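Local coordinates for mannosylglycerate hydrolase MGH1-like glycoside hydrolase domain-containing protein (PDB 4WVA) that hydrolyses mannosylglycerate, a solute that thermophiles make under osmotic stress, to mannose and glycerate, and probably also cleaves glucosylglycerate, at residues A[108-112]-A[246-251]; A[139-143]-A[241-245]; A[195-200]-A[345-349]; A[391-395]-A[405-411]. The contacts are given in a common frame with arbitrary orientation. Numbering follows the deposited sequence.

Interaction 1 of 4, residues A[108-112]-A[246-251]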
loop_
_atom_site.group_PDB
_atom_site.type_symbol
_atom_site.label_atom_id
_atom_site.label_comp_id
_atom_site.label_asym_id
_atom_site.label_seq_id
_atom_site.Cartn_x
_atom_site.Cartn_y
_atom_site.Cartn_z
ATOM N N ALA A 108 0.280 13.662 -17.736
ATOM C CA ALA A 108 1.623 13.167 -17.327
ATOM C C ALA A 108 1.827 11.699 -17.661
ATOM O O ALA A 108 2.932 11.257 -17.968
ATOM C CB ALA A 108 1.870 13.404 -15.849
ATOM N N THR A 109 0.749 10.940 -17.561
ATOM C CA THR A 109 0.768 9.518 -17.910
ATOM C C THR A 109 1.112 9.334 -19.387
ATOM O O THR A 109 1.928 8.473 -19.751
ATOM C CB THR A 109 -0.587 8.912 -17.547
ATOM O OG1 THR A 109 -0.721 8.948 -16.132
ATOM C CG2 THR A 109 -0.720 7.453 -18.033
ATOM N N VAL A 110 0.516 10.168 -20.228
ATOM C CA VAL A 110 0.788 10.112 -21.656
ATOM C C VAL A 110 2.215 10.582 -21.936
ATOM O O VAL A 110 2.924 9.972 -22.727
ATOM C CB VAL A 110 -0.276 10.869 -22.480
ATOM C CG1 VAL A 110 0.132 10.928 -23.943
ATOM C CG2 VAL A 110 -1.641 10.222 -22.320
ATOM N N VAL A 111 2.647 11.648 -21.271
ATOM C CA VAL A 111 4.012 12.137 -21.460
ATOM C C VAL A 111 5.054 11.064 -21.067
ATOM O O VAL A 111 6.062 10.881 -21.768
ATOM C CB VAL A 111 4.248 13.477 -20.740
ATOM C CG1 VAL A 111 5.718 13.831 -20.765
ATOM C CG2 VAL A 111 3.427 14.599 -21.391
ATOM N N ARG A 112 4.821 10.348 -19.973
ATOM C CA ARG A 112 5.750 9.284 -19.570
ATOM C C ARG A 112 5.848 8.229 -20.684
ATOM O O ARG A 112 6.932 7.758 -21.035
ATOM C CB ARG A 112 5.327 8.627 -18.260
ATOM C CG ARG A 112 6.261 7.483 -17.888
ATOM C CD ARG A 112 5.836 6.772 -16.616
ATOM N NE ARG A 112 6.759 5.675 -16.313
ATOM C CZ ARG A 112 6.653 4.864 -15.258
ATOM N NH1 ARG A 112 5.671 5.001 -14.389
ATOM N NH2 ARG A 112 7.544 3.892 -15.080
ATOM N N ARG A 246 2.025 9.352 -10.048
ATOM C CA ARG A 246 2.952 8.229 -10.105
ATOM C C ARG A 246 3.834 8.295 -11.347
ATOM O O ARG A 246 5.052 8.033 -11.297
ATOM C CB ARG A 246 2.184 6.896 -10.110
ATOM C CG ARG A 246 1.400 6.653 -8.842
ATOM C CD ARG A 246 2.146 5.842 -7.840
ATOM N NE ARG A 246 1.319 5.554 -6.659
ATOM C CZ ARG A 246 1.784 4.918 -5.597
ATOM N NH1 ARG A 246 3.048 4.485 -5.585
ATOM N NH2 ARG A 246 0.993 4.717 -4.539
ATOM N N ASP A 247 3.228 8.632 -12.480
ATOM C CA ASP A 247 3.978 8.720 -13.720
ATOM C C ASP A 247 4.899 9.954 -13.781
ATOM O O ASP A 247 6.006 9.868 -14.336
ATOM C CB ASP A 247 3.033 8.641 -14.915
ATOM C CG ASP A 247 2.382 7.278 -15.039
ATOM O OD1 ASP A 247 3.045 6.291 -14.657
ATOM O OD2 ASP A 247 1.219 7.195 -15.453
ATOM N N LEU A 248 4.462 11.067 -13.198
ATOM C CA LEU A 248 5.287 12.257 -13.080
ATOM C C LEU A 248 6.520 12.022 -12.204
ATOM O O LEU A 248 7.609 12.517 -12.511
ATOM C CB LEU A 248 4.478 13.439 -12.553
ATOM C CG LEU A 248 5.154 14.805 -12.643
ATOM C CD1 LEU A 248 5.408 15.204 -14.093
ATOM C CD2 LEU A 248 4.292 15.833 -11.938
ATOM N N TYR A 249 6.330 11.270 -11.116
ATOM C CA TYR A 249 7.430 10.843 -10.257
ATOM C C TYR A 249 8.487 10.094 -11.081
ATOM O O TYR A 249 9.684 10.369 -11.001
ATOM C CB TYR A 249 6.909 9.955 -9.120
ATOM C CG TYR A 249 8.044 9.245 -8.402
ATOM C CD1 TYR A 249 8.701 9.853 -7.336
ATOM C CD2 TYR A 249 8.481 7.998 -8.815
ATOM C CE1 TYR A 249 9.767 9.237 -6.701
ATOM C CE2 TYR A 249 9.553 7.371 -8.187
ATOM C CZ TYR A 249 10.186 7.996 -7.135
ATOM O OH TYR A 249 11.253 7.356 -6.522
ATOM N N ALA A 250 8.039 9.133 -11.884
ATOM C CA ALA A 250 8.961 8.335 -12.680
ATOM C C ALA A 250 9.738 9.210 -13.646
ATOM O O ALA A 250 10.955 9.098 -13.759
ATOM C CB ALA A 250 8.212 7.227 -13.417
ATOM N N LEU A 251 9.036 10.112 -14.324
ATOM C CA LEU A 251 9.707 11.122 -15.187
ATOM C C LEU A 251 10.742 11.936 -14.433
ATOM O O LEU A 251 11.850 12.112 -14.925
ATOM C CB LEU A 251 8.691 12.070 -15.817
ATOM C CG LEU A 251 7.928 11.540 -17.005
ATOM C CD1 LEU A 251 6.675 12.376 -17.232
ATOM C CD2 LEU A 251 8.831 11.520 -18.241
#

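Interaction 2 of 4, residues A[139-143]-A[241-245]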
loop_
_atom_site.group_PDB
_atom_site.type_symbol
_atom_site.label_atom_id
_atom_site.label_comp_id
_atom_site.label_asym_id
_atom_site.label_seq_id
_atom_site.Cartn_x
_atom_site.Cartn_y
_atom_site.Cartn_z
ATOM N N HIS A 139 0.248 20.354 -11.745
ATOM C CA HIS A 139 -0.082 19.556 -10.577
ATOM C C HIS A 139 -0.024 20.440 -9.319
ATOM O O HIS A 139 -0.902 20.379 -8.463
ATOM C CB HIS A 139 0.866 18.373 -10.454
ATOM C CG HIS A 139 0.564 17.228 -11.379
ATOM N ND1 HIS A 139 0.299 17.373 -12.731
ATOM C CD2 HIS A 139 0.515 15.906 -11.130
ATOM C CE1 HIS A 139 0.093 16.173 -13.263
ATOM N NE2 HIS A 139 0.245 15.269 -12.316
ATOM N N ARG A 140 0.987 21.288 -9.234
ATOM C CA ARG A 140 1.095 22.195 -8.096
ATOM C C ARG A 140 -0.122 23.116 -7.968
ATOM O O ARG A 140 -0.621 23.331 -6.868
ATOM C CB ARG A 140 2.373 23.006 -8.197
ATOM C CG ARG A 140 2.609 23.887 -6.997
ATOM C CD ARG A 140 3.883 24.659 -7.190
ATOM N NE ARG A 140 5.049 23.780 -7.273
ATOM C CZ ARG A 140 5.892 23.699 -8.288
ATOM N NH1 ARG A 140 5.741 24.446 -9.385
ATOM N NH2 ARG A 140 6.928 22.873 -8.189
ATOM N N TRP A 141 -0.577 23.673 -9.098
ATOM C CA TRP A 141 -1.775 24.487 -9.131
ATOM C C TRP A 141 -2.986 23.717 -8.611
ATOM O O TRP A 141 -3.792 24.251 -7.849
ATOM C CB TRP A 141 -2.031 25.034 -10.558
ATOM C CG TRP A 141 -3.262 25.840 -10.604
ATOM C CD1 TRP A 141 -3.369 27.171 -10.314
ATOM C CD2 TRP A 141 -4.585 25.380 -10.871
ATOM N NE1 TRP A 141 -4.672 27.567 -10.388
ATOM C CE2 TRP A 141 -5.446 26.492 -10.729
ATOM C CE3 TRP A 141 -5.135 24.140 -11.220
ATOM C CZ2 TRP A 141 -6.816 26.403 -10.933
ATOM C CZ3 TRP A 141 -6.499 24.057 -11.415
ATOM C CH2 TRP A 141 -7.319 25.177 -11.269
ATOM N N LEU A 142 -3.143 22.470 -9.046
ATOM C CA LEU A 142 -4.265 21.682 -8.601
ATOM C C LEU A 142 -4.345 21.619 -7.072
ATOM O O LEU A 142 -5.395 21.881 -6.512
ATOM C CB LEU A 142 -4.227 20.265 -9.211
ATOM C CG LEU A 142 -4.547 20.141 -10.693
ATOM C CD1 LEU A 142 -4.188 18.742 -11.180
ATOM C CD2 LEU A 142 -6.012 20.424 -10.984
ATOM N N TYR A 143 -3.248 21.289 -6.401
ATOM C CA TYR A 143 -3.269 21.214 -4.933
ATOM C C TYR A 143 -3.417 22.583 -4.281
ATOM O O TYR A 143 -4.165 22.735 -3.327
ATOM C CB TYR A 143 -2.045 20.476 -4.401
ATOM C CG TYR A 143 -2.080 19.041 -4.834
ATOM C CD1 TYR A 143 -2.990 18.166 -4.273
ATOM C CD2 TYR A 143 -1.261 18.576 -5.849
ATOM C CE1 TYR A 143 -3.055 16.857 -4.681
ATOM C CE2 TYR A 143 -1.332 17.269 -6.280
ATOM C CZ TYR A 143 -2.216 16.410 -5.691
ATOM O OH TYR A 143 -2.326 15.105 -6.093
ATOM N N LEU A 241 -5.544 11.714 -11.511
ATOM C CA LEU A 241 -4.467 12.495 -10.893
ATOM C C LEU A 241 -3.469 11.623 -10.131
ATOM O O LEU A 241 -2.262 11.830 -10.223
ATOM C CB LEU A 241 -5.044 13.579 -9.996
ATOM C CG LEU A 241 -4.068 14.426 -9.161
ATOM C CD1 LEU A 241 -2.990 15.079 -10.014
ATOM C CD2 LEU A 241 -4.830 15.486 -8.385
ATOM N N GLN A 242 -3.960 10.643 -9.377
ATOM C CA GLN A 242 -3.050 9.741 -8.662
ATOM C C GLN A 242 -2.165 9.000 -9.664
ATOM O O GLN A 242 -0.965 8.885 -9.470
ATOM C CB GLN A 242 -3.835 8.761 -7.796
ATOM C CG GLN A 242 -3.000 7.660 -7.132
ATOM C CD GLN A 242 -2.106 8.137 -5.984
ATOM O OE1 GLN A 242 -2.181 9.283 -5.535
ATOM N NE2 GLN A 242 -1.250 7.237 -5.512
ATOM N N ARG A 243 -2.768 8.458 -10.727
ATOM C CA ARG A 243 -1.976 7.787 -11.755
ATOM C C ARG A 243 -0.954 8.744 -12.364
ATOM O O ARG A 243 0.220 8.384 -12.530
ATOM C CB ARG A 243 -2.863 7.181 -12.836
ATOM C CG ARG A 243 -2.109 6.551 -13.995
ATOM C CD ARG A 243 -1.118 5.466 -13.610
ATOM N NE ARG A 243 -0.460 4.930 -14.797
ATOM C CZ ARG A 243 -0.930 3.923 -15.548
ATOM N NH1 ARG A 243 -2.044 3.299 -15.236
ATOM N NH2 ARG A 243 -0.263 3.532 -16.621
ATOM N N ALA A 244 -1.389 9.964 -12.666
ATOM C CA ALA A 244 -0.524 10.937 -13.288
ATOM C C ALA A 244 0.629 11.329 -12.359
ATOM O O ALA A 244 1.746 11.507 -12.828
ATOM C CB ALA A 244 -1.323 12.148 -13.721
ATOM N N ASN A 245 0.358 11.470 -11.061
ATOM C CA ASN A 245 1.421 11.716 -10.064
ATOM C C ASN A 245 2.470 10.601 -10.038
ATOM O O ASN A 245 3.678 10.877 -10.023
ATOM C CB ASN A 245 0.864 11.880 -8.651
ATOM C CG ASN A 245 0.212 13.230 -8.416
ATOM O OD1 ASN A 245 0.638 14.239 -8.966
ATOM N ND2 ASN A 245 -0.802 13.256 -7.578
#

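Interaction 3 of 4, residues A[195-200]-A[345-349]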
loop_
_atom_site.group_PDB
_atom_site.type_symbol
_atom_site.label_atom_id
_atom_site.label_comp_id
_atom_site.label_asym_id
_atom_site.label_seq_id
_atom_site.Cartn_x
_atom_site.Cartn_y
_atom_site.Cartn_z
ATOM N N PRO A 195 -30.560 16.529 -29.385
ATOM C CA PRO A 195 -30.697 16.876 -27.969
ATOM C C PRO A 195 -30.898 15.693 -27.022
ATOM O O PRO A 195 -30.493 15.794 -25.870
ATOM C CB PRO A 195 -31.947 17.786 -27.951
ATOM C CG PRO A 195 -31.953 18.414 -29.297
ATOM C CD PRO A 195 -31.464 17.342 -30.230
ATOM N N GLU A 196 -31.506 14.601 -27.494
ATOM C CA GLU A 196 -31.752 13.417 -26.667
ATOM C C GLU A 196 -30.438 12.747 -26.225
ATOM O O GLU A 196 -30.431 11.957 -25.281
ATOM C CB GLU A 196 -32.630 12.396 -27.395
ATOM C CG GLU A 196 -34.077 12.839 -27.595
ATOM C CD GLU A 196 -34.943 11.771 -28.253
ATOM O OE1 GLU A 196 -34.775 10.571 -27.937
ATOM O OE2 GLU A 196 -35.808 12.129 -29.088
ATOM N N GLU A 197 -29.337 13.079 -26.911
ATOM C CA GLU A 197 -28.028 12.487 -26.616
ATOM C C GLU A 197 -27.131 13.446 -25.845
ATOM O O GLU A 197 -25.972 13.128 -25.557
ATOM C CB GLU A 197 -27.353 12.075 -27.932
ATOM C CG GLU A 197 -28.085 10.944 -28.635
ATOM C CD GLU A 197 -27.615 10.702 -30.058
ATOM O OE1 GLU A 197 -26.542 11.171 -30.450
ATOM O OE2 GLU A 197 -28.340 9.990 -30.790
ATOM N N ARG A 198 -27.663 14.605 -25.485
ATOM C CA ARG A 198 -26.910 15.685 -24.848
ATOM C C ARG A 198 -27.466 16.063 -23.470
ATOM O O ARG A 198 -28.585 15.670 -23.115
ATOM C CB ARG A 198 -26.964 16.920 -25.751
ATOM C CG ARG A 198 -26.260 16.739 -27.089
ATOM C CD ARG A 198 -24.736 16.633 -26.944
ATOM N NE ARG A 198 -24.150 17.836 -26.343
ATOM C CZ ARG A 198 -22.859 17.974 -26.034
ATOM N NH1 ARG A 198 -22.018 16.976 -26.281
ATOM N NH2 ARG A 198 -22.413 19.106 -25.482
ATOM N N PRO A 199 -26.687 16.844 -22.689
ATOM C CA PRO A 199 -27.252 17.361 -21.440
ATOM C C PRO A 199 -28.512 18.166 -21.720
ATOM O O PRO A 199 -28.633 18.765 -22.788
ATOM C CB PRO A 199 -26.154 18.287 -20.901
ATOM C CG PRO A 199 -24.894 17.798 -21.534
ATOM C CD PRO A 199 -25.315 17.345 -22.908
ATOM N N ARG A 200 -29.429 18.146 -20.764
ATOM C CA ARG A 200 -30.693 18.876 -20.894
ATOM C C ARG A 200 -30.546 20.362 -20.633
ATOM O O ARG A 200 -29.511 20.841 -20.181
ATOM C CB ARG A 200 -31.706 18.293 -19.934
ATOM C CG ARG A 200 -32.058 16.862 -20.243
ATOM C CD ARG A 200 -33.081 16.354 -19.258
ATOM N NE ARG A 200 -33.202 14.895 -19.278
ATOM C CZ ARG A 200 -34.262 14.209 -19.693
ATOM N NH1 ARG A 200 -35.351 14.831 -20.137
ATOM N NH2 ARG A 200 -34.248 12.880 -19.644
ATOM N N GLU A 345 -29.806 6.073 -18.797
ATOM C CA GLU A 345 -30.374 6.540 -20.055
ATOM C C GLU A 345 -29.388 6.088 -21.122
ATOM O O GLU A 345 -28.325 6.695 -21.251
ATOM C CB GLU A 345 -30.524 8.069 -20.087
ATOM C CG GLU A 345 -31.515 8.677 -19.099
ATOM C CD GLU A 345 -31.606 10.183 -19.239
ATOM O OE1 GLU A 345 -32.229 10.667 -20.215
ATOM O OE2 GLU A 345 -31.045 10.901 -18.387
ATOM N N PRO A 346 -29.720 5.034 -21.894
ATOM C CA PRO A 346 -28.693 4.417 -22.735
ATOM C C PRO A 346 -28.156 5.255 -23.893
ATOM O O PRO A 346 -27.142 4.869 -24.477
ATOM C CB PRO A 346 -29.375 3.153 -23.274
ATOM C CG PRO A 346 -30.832 3.441 -23.172
ATOM C CD PRO A 346 -30.996 4.296 -21.968
ATOM N N GLY A 347 -28.813 6.366 -24.225
ATOM C CA GLY A 347 -28.329 7.254 -25.263
ATOM C C GLY A 347 -27.771 8.592 -24.811
ATOM O O GLY A 347 -27.175 9.306 -25.636
ATOM N N ARG A 348 -27.939 8.959 -23.536
ATOM C CA ARG A 348 -27.691 10.346 -23.130
ATOM C C ARG A 348 -26.334 10.566 -22.461
ATOM O O ARG A 348 -26.252 10.690 -21.232
ATOM C CB ARG A 348 -28.816 10.918 -22.252
ATOM C CG ARG A 348 -28.784 12.438 -22.227
ATOM C CD ARG A 348 -29.783 13.057 -21.278
ATOM N NE ARG A 348 -31.160 12.838 -21.711
ATOM C CZ ARG A 348 -31.820 13.608 -22.577
ATOM N NH1 ARG A 348 -31.260 14.667 -23.158
ATOM N NH2 ARG A 348 -33.074 13.302 -22.875
ATOM N N TYR A 349 -25.290 10.589 -23.290
ATOM C CA TYR A 349 -24.001 11.186 -22.949
ATOM C C TYR A 349 -23.319 10.371 -21.841
ATOM O O TYR A 349 -22.896 9.252 -22.108
ATOM C CB TYR A 349 -24.197 12.680 -22.610
ATOM C CG TYR A 349 -23.027 13.620 -22.821
ATOM C CD1 TYR A 349 -22.081 13.416 -23.820
ATOM C CD2 TYR A 349 -22.919 14.782 -22.075
ATOM C CE1 TYR A 349 -21.043 14.318 -24.030
ATOM C CE2 TYR A 349 -21.896 15.677 -22.279
ATOM C CZ TYR A 349 -20.946 15.442 -23.248
ATOM O OH TYR A 349 -19.918 16.353 -23.451
HETATM O O HOH W 1 -30.884 13.674 -18.085
#

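Interaction 4 of 4, residues A[391-395]-A[405-411]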
loop_
_atom_site.group_PDB
_atom_site.type_symbol
_atom_site.label_atom_id
_atom_site.label_comp_id
_atom_site.label_asym_id
_atom_site.label_seq_id
_atom_site.Cartn_x
_atom_site.Cartn_y
_atom_site.Cartn_z
ATOM N N PHE A 391 -16.338 5.730 -35.681
ATOM C CA PHE A 391 -15.690 6.420 -34.560
ATOM C C PHE A 391 -16.607 7.503 -34.050
ATOM O O PHE A 391 -16.656 8.596 -34.593
ATOM C CB PHE A 391 -14.344 6.950 -35.013
ATOM C CG PHE A 391 -13.432 5.860 -35.521
ATOM C CD1 PHE A 391 -12.888 4.940 -34.646
ATOM C CD2 PHE A 391 -13.176 5.715 -36.881
ATOM C CE1 PHE A 391 -12.077 3.914 -35.099
ATOM C CE2 PHE A 391 -12.363 4.691 -37.346
ATOM C CZ PHE A 391 -11.808 3.795 -36.459
ATOM N N ARG A 392 -17.337 7.154 -33.002
ATOM C CA ARG A 392 -18.357 8.003 -32.418
ATOM C C ARG A 392 -17.950 8.335 -30.995
ATOM O O ARG A 392 -17.087 7.666 -30.392
ATOM C CB ARG A 392 -19.708 7.295 -32.397
ATOM C CG ARG A 392 -20.234 6.945 -33.793
ATOM C CD ARG A 392 -20.523 8.167 -34.648
ATOM N NE ARG A 392 -21.507 9.075 -34.046
ATOM C CZ ARG A 392 -22.826 8.968 -34.160
ATOM N NH1 ARG A 392 -23.369 7.972 -34.848
ATOM N NH2 ARG A 392 -23.617 9.849 -33.557
ATOM N N GLU A 393 -18.583 9.367 -30.461
ATOM C CA GLU A 393 -18.269 9.834 -29.113
ATOM C C GLU A 393 -18.662 8.785 -28.047
ATOM O O GLU A 393 -17.924 8.575 -27.071
ATOM C CB GLU A 393 -18.923 11.190 -28.863
ATOM C CG GLU A 393 -18.336 11.988 -27.712
ATOM C CD GLU A 393 -18.975 13.366 -27.553
ATOM O OE1 GLU A 393 -19.809 13.737 -28.415
ATOM O OE2 GLU A 393 -18.633 14.093 -26.579
ATOM N N TYR A 394 -19.816 8.137 -28.207
ATOM C CA TYR A 394 -20.264 7.115 -27.265
ATOM C C TYR A 394 -21.252 6.209 -27.975
ATOM O O TYR A 394 -21.625 6.478 -29.128
ATOM C CB TYR A 394 -20.857 7.713 -25.979
ATOM C CG TYR A 394 -21.669 8.968 -26.188
ATOM C CD1 TYR A 394 -21.039 10.197 -26.313
ATOM C CD2 TYR A 394 -23.053 8.929 -26.261
ATOM C CE1 TYR A 394 -21.753 11.343 -26.539
ATOM C CE2 TYR A 394 -23.775 10.085 -26.468
ATOM C CZ TYR A 394 -23.113 11.292 -26.605
ATOM O OH TYR A 394 -23.793 12.482 -26.818
ATOM N N TYR A 395 -21.621 5.137 -27.298
ATOM C CA TYR A 395 -22.409 4.074 -27.904
ATOM C C TYR A 395 -23.467 3.592 -26.946
ATOM O O TYR A 395 -23.231 3.487 -25.750
ATOM C CB TYR A 395 -21.525 2.897 -28.328
ATOM C CG TYR A 395 -20.415 3.290 -29.270
ATOM C CD1 TYR A 395 -19.222 3.817 -28.784
ATOM C CD2 TYR A 395 -20.558 3.165 -30.650
ATOM C CE1 TYR A 395 -18.202 4.190 -29.634
ATOM C CE2 TYR A 395 -19.542 3.552 -31.505
ATOM C CZ TYR A 395 -18.368 4.073 -30.995
ATOM O OH TYR A 395 -17.343 4.461 -31.827
ATOM N N GLY A 405 -20.954 12.918 -30.983
ATOM C CA GLY A 405 -20.091 13.373 -32.061
ATOM C C GLY A 405 -19.762 12.303 -33.093
ATOM O O GLY A 405 -19.557 11.129 -32.762
ATOM N N GLU A 406 -19.715 12.734 -34.345
ATOM C CA GLU A 406 -19.271 11.913 -35.460
ATOM C C GLU A 406 -17.802 12.176 -35.689
ATOM O O GLU A 406 -17.321 13.266 -35.410
ATOM C CB GLU A 406 -20.076 12.280 -36.705
ATOM C CG GLU A 406 -21.542 12.245 -36.366
ATOM C CD GLU A 406 -22.423 11.968 -37.524
ATOM O OE1 GLU A 406 -22.785 12.955 -38.196
ATOM O OE2 GLU A 406 -22.805 10.780 -37.686
ATOM N N GLY A 407 -17.095 11.163 -36.178
ATOM C CA GLY A 407 -15.658 11.230 -36.412
ATOM C C GLY A 407 -14.923 11.697 -35.169
ATOM O O GLY A 407 -14.216 12.733 -35.187
ATOM N N PHE A 408 -15.147 10.976 -34.066
ATOM C CA PHE A 408 -14.678 11.438 -32.770
ATOM C C PHE A 408 -13.247 10.974 -32.502
ATOM O O PHE A 408 -12.947 9.774 -32.534
ATOM C CB PHE A 408 -15.625 10.969 -31.667
ATOM C CG PHE A 408 -15.334 11.593 -30.344
ATOM C CD1 PHE A 408 -15.595 12.951 -30.099
ATOM C CD2 PHE A 408 -14.730 10.858 -29.358
ATOM C CE1 PHE A 408 -15.316 13.518 -28.870
ATOM C CE2 PHE A 408 -14.449 11.425 -28.134
ATOM C CZ PHE A 408 -14.742 12.749 -27.875
ATOM N N SER A 409 -12.383 11.940 -32.217
ATOM C CA SER A 409 -10.935 11.736 -32.235
ATOM C C SER A 409 -10.425 10.698 -31.237
ATOM O O SER A 409 -9.669 9.825 -31.628
ATOM C CB SER A 409 -10.199 13.060 -32.061
ATOM O OG SER A 409 -10.472 13.894 -33.176
ATOM N N TRP A 410 -10.809 10.752 -29.962
ATOM C CA TRP A 410 -10.160 9.801 -29.052
ATOM C C TRP A 410 -10.591 8.350 -29.298
ATOM O O TRP A 410 -9.872 7.407 -28.937
ATOM C CB TRP A 410 -10.237 10.174 -27.573
ATOM C CG TRP A 410 -11.482 9.951 -26.790
ATOM C CD1 TRP A 410 -12.380 8.909 -26.852
ATOM C CD2 TRP A 410 -11.912 10.780 -25.706
ATOM N NE1 TRP A 410 -13.341 9.073 -25.897
ATOM C CE2 TRP A 410 -13.073 10.218 -25.176
ATOM C CE3 TRP A 410 -11.422 11.966 -25.157
ATOM C CZ2 TRP A 410 -13.770 10.803 -24.126
ATOM C CZ3 TRP A 410 -12.093 12.542 -24.114
ATOM C CH2 TRP A 410 -13.270 11.972 -23.609
ATOM N N SER A 411 -11.732 8.179 -29.943
ATOM C CA SER A 411 -12.180 6.836 -30.333
ATOM C C SER A 411 -11.237 6.290 -31.401
ATOM O O SER A 411 -10.712 5.191 -31.261
ATOM C CB SER A 411 -13.635 6.869 -30.812
ATOM O OG SER A 411 -14.500 7.247 -29.746
HETATM O O HOH W 2 -15.546 7.382 -26.924
#

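Interaction 1 of 4, residues A[108-112]-A[246-251]
Asp247 is the polar centre of this helix-helix contact within the (alpha/alpha)6-barrel, where helix 107-117 crosses helix 235-254. Its two carboxylate oxygens serve different partners on helix 107-117: Thr109 OG1 donates a hydrogen bond to Asp247 OD2 (2.7 Å), and Arg112 NH1 makes a salt bridge to Asp247 OD1 (2.9 Å). Arg243, one turn earlier on the same helix as Asp247, makes a second salt bridge to it, through OD2, while Arg112 is also paired with Glu116 and hydrogen-bonded to the backbone of Ala275 of a second subunit, so this edge of the contact lies at a subunit interface. The short segments run broadly parallel, at 39°, with axes 8.3 Å apart; Ala108 and Ala250 lie in the interface, consistent with the close approach, and Ala108 CB packs on Leu248 CB at 4.2 Å. Leu251 reaches across to the other helix, its CD1 lying 3.9 Å from Val111 CG1. Over one face of the Arg112 guanidinium sits a methyl group, Ala250 CB, 3.4 Å from Arg112 CZ.

Interaction 2 of 4, residues A[139-143]-A[241-245]
Helices 121-146 and 235-254 meet here through long side chains rather than close backbones: the axes of the two short segments stay 12.4 Å apart, at 139° between their directions, and the nearest CA atoms, of His139 and Asn245, are 8.0 Å apart. One polar link spans the gap, a hydrogen bond from Asn245 ND2 to Tyr143 OH (2.8 Å), with the amide nitrogen approaching near the plane of the phenol ring. The apolar contacts gather around Leu241, whose CB points toward the opposite helix. Its CD1 meets Leu142 CD1 at 4.0 Å and His139 CD2 at 3.8 Å, and its CD2 lies 3.9 Å from Tyr143 CZ. The imidazole of His139 fills the space beside Leu241, its NE2 at 3.8 Å from Ala244 CB. Trp265 of helix 260-275 stacks on Tyr143 and touches His139 and Asn245, covering the contact from a third helix. Helix-on-helix packing of this kind, broadly antiparallel here, belongs to the all-helical (alpha/alpha)6-barrel, the catalytic fold of the GH63 family.

Interaction 3 of 4, residues A[195-200]-A[345-349]
Two loops of the substrate-binding region of this (alpha/alpha)6-barrel enzyme meet here, 195-200 entering as a 3-10 turn and 345-349 forming a type I beta turn from Glu345 to Arg348. Pro195 O lies 3.0 Å from Arg348 NH1, and Glu196 O sits over one face of that guanidinium, 3.5 Å from Arg348 CZ. Glu197 brings the backbones together: its CA makes a CA-H...O contact with Gly347 O (3.4 Å), and its carboxylate is held by the backbone of Gly404. Arg198 O accepts a hydrogen bond from Arg348 NH1 (2.9 Å). The Arg198 side chain, salt-bridged to Asp189, lies off-centre over the Tyr349 ring as a cation-pi pair; both residues probably bind substrate, and Tyr349 OH is hydrogen-bonded to Asp165, the likely proton donor. Pro199 CD packs on Tyr349 CD2 at 3.6 Å. Arg200 completes a salt-bridge network in which Glu345 OE1 takes Arg348 NE (2.8 Å) and, more weakly, Arg200 NH2 (3.0 Å); water 1 links Arg200 NE (2.9 Å) to Glu345 OE2 (2.8 Å).

Interaction 4 of 4, residues A[391-395]-A[405-411]
Gly405 and Glu393, the probable proton acceptor of catalysis, exchange hydrogen bonds. Gly405 N donates to Glu393 OE1 (2.9 Å), while Gly405 O receives both Glu393 N and Arg392 NE, each at 3.1 Å. Tyr28 OH is hydrogen-bonded to the second carboxylate oxygen, OE2, so both oxygens of this carboxylate are held. Arg392 N is satisfied by Tyr395 OH (2.9 Å) and Arg392 O by Ser411 OG (2.7 Å); Arg392 NH2 goes to Gly404 O. Phe391 O accepts from Phe408 N (2.9 Å) in nearly straight geometry, at the N-cap of helix 409-418. Water 2 joins Glu393 O (2.7 Å), Ser411 OG (3.0 Å) and Trp410 NE1 (3.0 Å). Gly407, with positive phi, turns the chain between Glu406 and Phe408, and Glu393 CG lies over the Phe408 ring as a CH-pi contact, 3.6 Å from its centroid. Phe391 is packed against helix 4-15 and Met386 of helix 372-389, Ser411 faces Ile356 of helix 356-368, and strand 394-395 pairs antiparallel with 402-403.

How the interactions relate
The four contacts form two neighbouring pairs. Interactions 1 and 2 share helix 235-254, with centres about 11 Å apart; Leu248 CD2 lies 3.9 Å from His139 CD2, and along the chain interaction 2 is nested within the loop closed by interaction 1. Interactions 3 and 4 have centres about 15 Å apart and meet at the active site: Tyr394 OH and Glu197 O are 2.6 Å apart, probably hydrogen-bonded, and Tyr349 CE1 is 3.5 Å from Glu393 OE2. A bound Tris molecule lies about 3 Å from the side chains of both Tyr349 and Glu393, marking the pocket. Interaction 2 lies across the chain's centre from interactions 3 and 4, its centre about 31 and 27 Å from theirs.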